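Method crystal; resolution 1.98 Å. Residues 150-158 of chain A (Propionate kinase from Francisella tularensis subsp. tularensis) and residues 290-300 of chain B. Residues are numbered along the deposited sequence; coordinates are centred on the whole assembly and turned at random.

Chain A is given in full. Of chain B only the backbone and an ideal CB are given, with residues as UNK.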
ATOM      1  N   PRO A 150       7.281   7.386  13.573  1.00 19.83           N
ATOM      2  CA  PRO A 150       6.685   8.709  13.786  1.00 20.79           C
ATOM      3  C   PRO A 150       5.303   8.808  13.147  1.00 17.71           C
ATOM      4  O   PRO A 150       4.972   8.019  12.261  1.00 16.34           O
ATOM      5  CB  PRO A 150       7.652   9.658  13.074  1.00 23.70           C
ATOM      6  CG  PRO A 150       8.413   8.803  12.121  1.00 25.99           C
ATOM      7  CD  PRO A 150       8.511   7.448  12.767  1.00 22.13           C
ATOM      8  N   SER A 151       4.516   9.777  13.595  1.00 16.83           N
ATOM      9  CA  SER A 151       3.130   9.927  13.148  1.00 17.68           C
ATOM     10  C   SER A 151       2.958  10.165  11.658  1.00 14.23           C
ATOM     11  O   SER A 151       2.011   9.654  11.064  1.00 19.52           O
ATOM     12  CB  SER A 151       2.448  11.059  13.933  1.00 19.13           C
ATOM     13  OG  SER A 151       2.343  10.696  15.298  1.00 28.08           O
ATOM     14  N   TYR A 152       3.848  10.941  11.043  1.00 13.69           N
ATOM     15  CA  TYR A 152       3.723  11.178   9.603  1.00 12.62           C
ATOM     16  C   TYR A 152       3.956   9.897   8.796  1.00 13.45           C
ATOM     17  O   TYR A 152       3.674   9.846   7.598  1.00 16.87           O
ATOM     18  CB  TYR A 152       4.645  12.311   9.117  1.00 20.43           C
ATOM     19  CG  TYR A 152       6.116  11.962   9.028  1.00 16.77           C
ATOM     20  CD1 TYR A 152       6.683  11.541   7.827  1.00 22.05           C
ATOM     21  CD2 TYR A 152       6.944  12.074  10.139  1.00 22.39           C
ATOM     22  CE1 TYR A 152       8.039  11.222   7.741  1.00 20.69           C
ATOM     23  CE2 TYR A 152       8.292  11.765  10.062  1.00 26.39           C
ATOM     24  CZ  TYR A 152       8.834  11.339   8.869  1.00 25.36           C
ATOM     25  OH  TYR A 152      10.179  11.029   8.813  1.00 29.43           O
ATOM     26  N   ILE A 153       4.466   8.869   9.454  1.00 16.20           N
ATOM     27  CA  ILE A 153       4.665   7.574   8.802  1.00 13.65           C
ATOM     28  C   ILE A 153       3.546   6.593   9.185  1.00 15.35           C
ATOM     29  O   ILE A 153       3.018   5.889   8.333  1.00 14.72           O
ATOM     30  CB  ILE A 153       6.039   6.972   9.148  1.00 15.60           C
ATOM     31  CG1 ILE A 153       7.138   7.758   8.430  1.00 16.06           C
ATOM     32  CG2 ILE A 153       6.096   5.491   8.725  1.00 12.04           C
ATOM     33  CD1 ILE A 153       8.562   7.395   8.844  1.00 16.84           C
ATOM     34  N   ALA A 154       3.166   6.591  10.463  1.00 17.44           N
ATOM     35  CA  ALA A 154       2.192   5.627  10.986  1.00 18.13           C
ATOM     36  C   ALA A 154       0.738   5.973  10.665  1.00 17.98           C
ATOM     37  O   ALA A 154      -0.083   5.078  10.466  1.00 17.40           O
ATOM     38  CB  ALA A 154       2.364   5.471  12.490  1.00 20.37           C
ATOM     39  N   GLU A 155       0.410   7.263  10.636  1.00 13.63           N
ATOM     40  CA  GLU A 155      -0.966   7.680  10.370  1.00 15.77           C
ATOM     41  C   GLU A 155      -1.384   7.481   8.913  1.00 14.57           C
ATOM     42  O   GLU A 155      -0.597   7.674   7.994  1.00 15.48           O
ATOM     43  CB  GLU A 155      -1.186   9.144  10.790  1.00 18.24           C
ATOM     44  CG  GLU A 155      -1.216   9.352  12.305  1.00 16.42           C
ATOM     45  CD  GLU A 155      -1.538  10.790  12.710  1.00 25.50           C
ATOM     46  OE1 GLU A 155      -2.044  11.578  11.870  1.00 21.58           O
ATOM     47  OE2 GLU A 155      -1.281  11.130  13.880  1.00 25.47           O
ATOM     48  N   TYR A 156      -2.632   7.089   8.706  1.00 12.80           N
ATOM     49  CA  TYR A 156      -3.205   7.091   7.363  1.00 14.35           C
ATOM     50  C   TYR A 156      -3.775   8.477   7.039  1.00 15.43           C
ATOM     51  O   TYR A 156      -3.948   9.302   7.932  1.00 18.52           O
ATOM     52  CB  TYR A 156      -4.302   6.038   7.260  1.00 14.79           C
ATOM     53  CG  TYR A 156      -3.798   4.622   7.480  1.00 15.04           C
ATOM     54  CD1 TYR A 156      -2.800   4.086   6.672  1.00 12.38           C
ATOM     55  CD2 TYR A 156      -4.329   3.823   8.490  1.00 16.34           C
ATOM     56  CE1 TYR A 156      -2.346   2.785   6.866  1.00 19.55           C
ATOM     57  CE2 TYR A 156      -3.890   2.530   8.684  1.00 19.07           C
ATOM     58  CZ  TYR A 156      -2.896   2.016   7.879  1.00 20.42           C
ATOM     59  OH  TYR A 156      -2.451   0.725   8.086  1.00 17.36           O
ATOM     60  N   ALA A 157      -4.061   8.728   5.762  1.00 16.04           N
ATOM     61  CA  ALA A 157      -4.657   9.993   5.341  1.00 17.78           C
ATOM     62  C   ALA A 157      -6.178   9.884   5.357  1.00 20.08           C
ATOM     63  O   ALA A 157      -6.833   9.779   4.309  1.00 18.43           O
ATOM     64  CB  ALA A 157      -4.158  10.381   3.959  1.00 19.54           C
ATOM     65  N   ILE A 158      -6.722   9.896   6.566  1.00 13.80           N
ATOM     66  CA  ILE A 158      -8.149   9.712   6.817  1.00 14.77           C
ATOM     67  C   ILE A 158      -8.606  10.768   7.827  1.00 17.63           C
ATOM     68  O   ILE A 158      -7.774  11.524   8.350  1.00 17.97           O
ATOM     69  CB  ILE A 158      -8.436   8.309   7.398  1.00 13.85           C
ATOM     70  CG1 ILE A 158      -7.717   8.111   8.734  1.00 14.93           C
ATOM     71  CG2 ILE A 158      -8.086   7.217   6.393  1.00 13.57           C
ATOM     72  CD1 ILE A 158      -7.840   6.674   9.304  1.00 17.57           C
TER
ATOM     73  N   UNK B 290       0.787  21.272   8.636  1.00 20.60           N
ATOM     74  CA  UNK B 290       2.170  20.829   8.546  1.00 18.97           C
ATOM     75  C   UNK B 290       2.246  19.308   8.502  1.00 20.04           C
ATOM     76  O   UNK B 290       3.026  18.738   7.737  1.00 18.08           O
ATOM     77  CB  UNK B 290       2.983  21.368   9.725  1.00 18.97           C
ATOM     78  N   UNK B 291       1.452  18.643   9.337  1.00 19.51           N
ATOM     79  CA  UNK B 291       1.442  17.182   9.333  1.00 19.87           C
ATOM     80  C   UNK B 291       0.933  16.645   7.995  1.00 18.57           C
ATOM     81  O   UNK B 291       1.466  15.674   7.465  1.00 16.68           O
ATOM     82  CB  UNK B 291       0.578  16.652  10.479  1.00 19.87           C
ATOM     83  N   UNK B 292      -0.133  17.241   7.475  1.00 18.03           N
ATOM     84  CA  UNK B 292      -0.684  16.783   6.207  1.00 22.04           C
ATOM     85  C   UNK B 292       0.403  16.818   5.128  1.00 18.69           C
ATOM     86  O   UNK B 292       0.516  15.904   4.320  1.00 17.68           O
ATOM     87  CB  UNK B 292      -1.882  17.642   5.797  1.00 22.04           C
ATOM     88  N   UNK B 293       1.195  17.886   5.125  1.00 14.77           N
ATOM     89  CA  UNK B 293       2.272  18.043   4.139  1.00 15.82           C
ATOM     90  C   UNK B 293       3.328  16.952   4.312  1.00 16.75           C
ATOM     91  O   UNK B 293       3.836  16.407   3.334  1.00 17.50           O
ATOM     92  CB  UNK B 293       2.918  19.424   4.266  1.00 15.82           C
ATOM     93  N   UNK B 294       3.637  16.614   5.560  1.00 19.83           N
ATOM     94  CA  UNK B 294       4.614  15.571   5.820  1.00 19.10           C
ATOM     95  C   UNK B 294       4.116  14.227   5.326  1.00 15.58           C
ATOM     96  O   UNK B 294       4.850  13.505   4.660  1.00 15.29           O
ATOM     97  CB  UNK B 294       4.937  15.499   7.314  1.00 19.10           C
ATOM     98  N   UNK B 295       2.873  13.884   5.655  1.00 12.78           N
ATOM     99  CA  UNK B 295       2.333  12.580   5.250  1.00 15.26           C
ATOM    100  C   UNK B 295       2.280  12.496   3.720  1.00 13.71           C
ATOM    101  O   UNK B 295       2.704  11.514   3.120  1.00 11.27           O
ATOM    102  CB  UNK B 295       0.942  12.358   5.848  1.00 15.26           C
ATOM    103  N   UNK B 296       1.767  13.550   3.100  1.00 11.88           N
ATOM    104  CA  UNK B 296       1.679  13.643   1.644  1.00 14.85           C
ATOM    105  C   UNK B 296       3.063  13.474   0.995  1.00 14.78           C
ATOM    106  O   UNK B 296       3.249  12.641   0.106  1.00 11.80           O
ATOM    107  CB  UNK B 296       1.064  14.984   1.238  1.00 14.85           C
ATOM    108  N   UNK B 297       4.032  14.273   1.439  1.00 15.48           N
ATOM    109  CA  UNK B 297       5.361  14.306   0.805  1.00 14.42           C
ATOM    110  C   UNK B 297       6.136  13.034   1.039  1.00 16.65           C
ATOM    111  O   UNK B 297       6.891  12.568   0.171  1.00 12.14           O
ATOM    112  CB  UNK B 297       6.172  15.495   1.325  1.00 14.42           C
ATOM    113  N   UNK B 298       5.984  12.486   2.234  1.00 11.76           N
ATOM    114  CA  UNK B 298       6.697  11.262   2.573  1.00 17.00           C
ATOM    115  C   UNK B 298       6.198  10.105   1.721  1.00 16.87           C
ATOM    116  O   UNK B 298       6.985   9.278   1.254  1.00 16.13           O
ATOM    117  CB  UNK B 298       6.536  10.938   4.060  1.00 17.00           C
ATOM    118  N   UNK B 299       4.895  10.050   1.479  1.00 15.79           N
ATOM    119  CA  UNK B 299       4.388   8.954   0.664  1.00 17.70           C
ATOM    120  C   UNK B 299       4.872   9.048  -0.780  1.00 17.83           C
ATOM    121  O   UNK B 299       5.157   8.028  -1.413  1.00 15.45           O
ATOM    122  CB  UNK B 299       2.859   8.937   0.701  1.00 17.70           C
ATOM    123  N   UNK B 300       4.946  10.260  -1.318  1.00 12.12           N
ATOM    124  CA  UNK B 300       5.483  10.413  -2.673  1.00 16.28           C
ATOM    125  C   UNK B 300       6.930   9.920  -2.708  1.00 11.49           C
ATOM    126  O   UNK B 300       7.323   9.188  -3.617  1.00 14.50           O
ATOM    127  CB  UNK B 300       5.400  11.870  -3.132  1.00 16.28           C
TER

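Residues 290-300 of chain B run as one unbroken helix past a short helical turn and the following loop of chain A, so chain A meets mainly one side of it. Position 290 has nothing of chain A near its CB, and any helix-tolerant residue would do; it is Lys290(B), whose NZ is bound elsewhere in the structure.

At 291 the CB points sideways and itself touches nothing, but a side chain of moderate length could reach the CB of Tyr152(A) and the carboxylate of Glu155(A). Leucine, isoleucine, methionine or a longer chain that donates hydrogen bonds or carries a positive charge would fit. Leu291(B) places CD1 3.9 Å from Tyr152(A) CB, while its CD2 lies 3.5 Å from Glu155(A) OE1. Positions 292 and 293 are out of reach; chain A sets no demand here, so any helix-compatible residue would do, and they are Ala292(B) and Ile293(B).

Position 294 points toward chain A, its ideal CB 3.7 Å from Tyr152(A) CB. With the backbone this close, a side chain must turn aside beyond CB; alanine, serine or a flexible polar residue would serve. Glu294(B) packs its CB there, and its carboxylate is bound elsewhere in the structure.

Position 295 makes the closest CA approach, 4.8 Å between the CA atoms of Tyr152(A) and this residue. CA-to-CB points sideways, with the ideal CB 4.1 Å from Tyr152(A) O; a medium aliphatic chain could lie along Tyr152(A) and reach Glu155(A) CB. Ile295(B), m at chi1, sets CG1 4.0 Å from Tyr152(A) CB and CD1 4.2 Å from Glu155(A) CB. Its backbone joins in too: water 1 donates to Tyr152(A) O (2.8 Å) and to Ile295(B) O (3.1 Å).

Position 296 points away and 297 is out of reach, so chain A leaves both free to be any residue a helix accepts. They are Phe296(B) and Ser297(B), whose OG donates to Ile293(B) O at 2.9 Å within the helix.

Position 298 points toward chain A, with its ideal CB 3.8 Å from Tyr152(A) CD1 and Ile153(A) CG1 beyond. A flat ring or an aliphatic chain would suit. His298(B) presents one face to both neighbours: the Tyr152(A) edge meets it with planes at 87°, and Ile153(A) CG1 sits 3.9 Å from the ring centroid in a CH-pi contact.

At 299 the CB points sideways with no neighbour, but Glu155(A) O and Ala157(A) N lie farther off, inviting a long polar chain or water. Arg299(B) extends to them through two waters. Its NH2 donates to water 2 (2.7 Å), which donates to Glu155(A) O (2.8 Å), and to water 3 (2.9 Å), which also accepts from Ala157(A) N (2.9 Å). Position 300 has nothing of chain A within reach of its CB, so many residues would serve; it is Val300(B).

Chain B, residues 290-300: KLAIEIFSHRV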
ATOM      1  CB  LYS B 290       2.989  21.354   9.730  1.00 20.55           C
ATOM      2  CG  LYS B 290       3.245  22.861   9.720  1.00 27.69           C
ATOM      3  CD  LYS B 290       3.968  23.285  11.003  1.00 31.73           C
ATOM      4  CE  LYS B 290       4.088  24.805  11.124  1.00 40.44           C
ATOM      5  NZ  LYS B 290       5.020  25.386  10.110  1.00 44.67           N
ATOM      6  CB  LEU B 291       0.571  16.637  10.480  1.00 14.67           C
ATOM      7  CG  LEU B 291       0.414  15.112  10.570  1.00 14.42           C
ATOM      8  CD1 LEU B 291       1.757  14.394  10.744  1.00 17.18           C
ATOM      9  CD2 LEU B 291      -0.558  14.736  11.719  1.00 16.69           C
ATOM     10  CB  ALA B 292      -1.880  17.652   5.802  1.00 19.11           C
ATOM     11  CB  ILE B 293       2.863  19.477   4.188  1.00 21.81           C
ATOM     12  CG1 ILE B 293       1.845  20.459   3.593  1.00 19.58           C
ATOM     13  CG2 ILE B 293       4.198  19.582   3.420  1.00 13.26           C
ATOM     14  CD1 ILE B 293       2.184  21.929   3.822  1.00 19.27           C
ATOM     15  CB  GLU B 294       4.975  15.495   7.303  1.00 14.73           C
ATOM     16  CG  GLU B 294       5.703  16.756   7.804  1.00 16.63           C
ATOM     17  CD  GLU B 294       6.953  17.065   6.979  1.00 19.48           C
ATOM     18  OE1 GLU B 294       7.874  16.234   6.949  1.00 21.50           O
ATOM     19  OE2 GLU B 294       7.013  18.136   6.348  1.00 23.33           O
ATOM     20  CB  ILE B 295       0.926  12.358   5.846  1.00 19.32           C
ATOM     21  CG1 ILE B 295       1.012  12.292   7.379  1.00 17.45           C
ATOM     22  CG2 ILE B 295       0.269  11.099   5.272  1.00 15.62           C
ATOM     23  CD1 ILE B 295      -0.354  12.249   8.060  1.00 17.94           C
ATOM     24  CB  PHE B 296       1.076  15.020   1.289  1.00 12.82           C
ATOM     25  CG  PHE B 296       0.960  15.297  -0.191  1.00 15.11           C
ATOM     26  CD1 PHE B 296       2.068  15.695  -0.922  1.00 14.52           C
ATOM     27  CD2 PHE B 296      -0.268  15.211  -0.835  1.00 16.91           C
ATOM     28  CE1 PHE B 296       1.965  15.984  -2.283  1.00 17.69           C
ATOM     29  CE2 PHE B 296      -0.385  15.501  -2.191  1.00 20.39           C
ATOM     30  CZ  PHE B 296       0.738  15.887  -2.921  1.00 17.88           C
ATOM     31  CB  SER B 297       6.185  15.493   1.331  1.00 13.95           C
ATOM     32  OG  SER B 297       5.536  16.733   1.063  1.00 19.49           O
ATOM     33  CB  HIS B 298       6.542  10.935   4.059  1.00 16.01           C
ATOM     34  CG  HIS B 298       7.193   9.646   4.453  1.00 25.36           C
ATOM     35  ND1 HIS B 298       8.552   9.531   4.662  1.00 28.93           N
ATOM     36  CD2 HIS B 298       6.674   8.414   4.666  1.00 26.04           C
ATOM     37  CE1 HIS B 298       8.840   8.285   4.991  1.00 26.07           C
ATOM     38  NE2 HIS B 298       7.719   7.586   4.999  1.00 28.60           N
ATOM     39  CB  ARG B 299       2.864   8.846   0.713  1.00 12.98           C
ATOM     40  CG  ARG B 299       2.394   7.494   0.216  1.00 23.32           C
ATOM     41  CD  ARG B 299       0.902   7.340   0.317  1.00 27.04           C
ATOM     42  NE  ARG B 299       0.427   7.327   1.698  1.00 18.55           N
ATOM     43  CZ  ARG B 299      -0.858   7.265   2.009  1.00 19.99           C
ATOM     44  NH1 ARG B 299      -1.758   7.215   1.027  1.00 14.82           N
ATOM     45  NH2 ARG B 299      -1.243   7.265   3.281  1.00 17.36           N
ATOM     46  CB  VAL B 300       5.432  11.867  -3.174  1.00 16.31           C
ATOM     47  CG1 VAL B 300       6.055  11.963  -4.568  1.00 16.33           C
ATOM     48  CG2 VAL B 300       3.983  12.379  -3.200  1.00 14.12           C
TER
HETATM   49  O   HOH W   1       3.299   9.111   4.926  1.00 24.24           O
HETATM   50  O   HOH W   2       0.435   7.037   5.435  1.00 24.13           O
HETATM   51  O   HOH W   3      -4.008   6.692   3.673  1.00 15.71           O
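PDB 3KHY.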